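Local coordinates for coiled-coil and C2 domain-containing protein 1-like (Drosophila melanogaster, PDB 6EI6) that binds monophosphorylated phosphatidylinositols through its C2 domain and supports ESCRT-III activity in endosomal sorting, probably by preventing inappropriate polymerisation of shrub, at residues A[215-218]-A[219-222]. Sequence-based numbering, arbitrary orientation.
Sequences VKLQ and PLET. With SO4 (sulfate ion), chain C.
Leu217 and Leu220 bring CD2 and CD1 to 4.0 Å where the chain leaves its strand and coils into a turn. Both place CG anti to the carbonyl carbon (chi1 -77° and -67°), which points their branched ends into the same apolar interior, a place suited to leucine. Alongside this apolar contact the backbone closes tightly: Leu220 N donates to Leu217 O over 2.9 Å at an N-H...O angle of 158°, and Glu221 N reaches Gln218 O, also at 2.9 Å. The two bonds close overlapping type I turns, 217-220 and 218-221. Neither turn needs an N-H from residue 219, so Pro219 costs no bond there, while its ring-restricted phi suits the second position of the 218-221 turn; its CD lies 3.4 Å from Gln218 CG.

The opposite character belongs to the polar side, where Lys216 and Gln218 are exposed. The bent chain of Lys216 leads away from the turn, and its NZ donates to sulfate O3 at 3.2 Å and to Arg190 O; His191 and Gly192 also hold this ion, probably picked up from the crystallisation liquor. Glu221, though buried, forms a salt bridge with Lys189 of helix 182-190. In this C2 domain the turn links strands 208-216 and 225-233, which belong to different four-stranded sheets, and both leucines touch Phe188 of helix 182-190 and Ile247 of strand 241-249.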
# COMPACT_ATOMS: atom_id res chain seq x y z
N VAL A 215 -8.47 -0.81 -7.35
CA VAL A 215 -7.41 -0.93 -6.34
C VAL A 215 -7.86 -0.27 -5.04
O VAL A 215 -8.09 0.95 -5.00
CB VAL A 215 -6.10 -0.33 -6.85
CG1 VAL A 215 -5.03 -0.44 -5.78
CG2 VAL A 215 -5.70 -1.02 -8.14
N LYS A 216 -7.98 -1.07 -3.98
CA LYS A 216 -8.37 -0.55 -2.67
C LYS A 216 -7.28 0.36 -2.10
O LYS A 216 -6.09 0.08 -2.21
CB LYS A 216 -8.63 -1.70 -1.69
CG LYS A 216 -9.81 -2.55 -2.03
CD LYS A 216 -11.06 -1.70 -2.10
CE LYS A 216 -12.21 -2.40 -1.44
NZ LYS A 216 -13.40 -1.51 -1.43
N LEU A 217 -7.71 1.45 -1.47
CA LEU A 217 -6.75 2.41 -0.93
C LEU A 217 -6.22 2.04 0.45
O LEU A 217 -5.22 2.63 0.90
CB LEU A 217 -7.41 3.80 -0.89
CG LEU A 217 -7.51 4.52 -2.24
CD1 LEU A 217 -8.39 5.75 -2.15
CD2 LEU A 217 -6.12 4.87 -2.77
N GLN A 218 -6.81 1.06 1.12
CA GLN A 218 -6.55 0.88 2.55
C GLN A 218 -5.10 0.53 2.90
O GLN A 218 -4.69 0.91 4.01
CB GLN A 218 -7.54 -0.14 3.13
CG GLN A 218 -7.04 -1.56 3.22
CD GLN A 218 -6.22 -1.83 4.46
OE1 GLN A 218 -6.53 -1.31 5.54
NE2 GLN A 218 -5.16 -2.64 4.32
N PRO A 219 -4.29 -0.16 2.07
CA PRO A 219 -2.86 -0.28 2.41
C PRO A 219 -2.18 1.04 2.71
O PRO A 219 -1.15 1.05 3.40
CB PRO A 219 -2.26 -0.92 1.15
CG PRO A 219 -3.34 -1.78 0.63
CD PRO A 219 -4.63 -1.00 0.90
N LEU A 220 -2.69 2.16 2.19
CA LEU A 220 -2.07 3.46 2.43
C LEU A 220 -2.31 3.96 3.85
O LEU A 220 -1.76 5.01 4.23
CB LEU A 220 -2.54 4.49 1.40
CG LEU A 220 -2.02 4.12 -0.00
CD1 LEU A 220 -2.50 5.10 -1.03
CD2 LEU A 220 -0.51 3.98 -0.08
N GLU A 221 -3.10 3.24 4.65
CA GLU A 221 -3.28 3.61 6.05
C GLU A 221 -1.99 3.42 6.83
O GLU A 221 -1.66 4.23 7.72
CB GLU A 221 -4.39 2.78 6.68
CG GLU A 221 -5.77 3.22 6.28
CD GLU A 221 -6.83 2.55 7.11
OE1 GLU A 221 -6.59 1.39 7.53
OE2 GLU A 221 -7.88 3.20 7.35
N THR A 222 -1.24 2.36 6.53
CA THR A 222 0.01 2.08 7.20
C THR A 222 1.21 2.03 6.27
O THR A 222 2.33 1.95 6.78
CB THR A 222 -0.06 0.75 7.96
OG1 THR A 222 -0.20 -0.33 7.04
CG2 THR A 222 -1.23 0.75 8.92
S SO4 C . -15.13 1.24 -4.09
O1 SO4 C . -14.72 2.65 -4.20
O2 SO4 C . -16.03 1.04 -2.94
O3 SO4 C . -13.93 0.39 -3.94
O4 SO4 C . -15.87 0.87 -5.31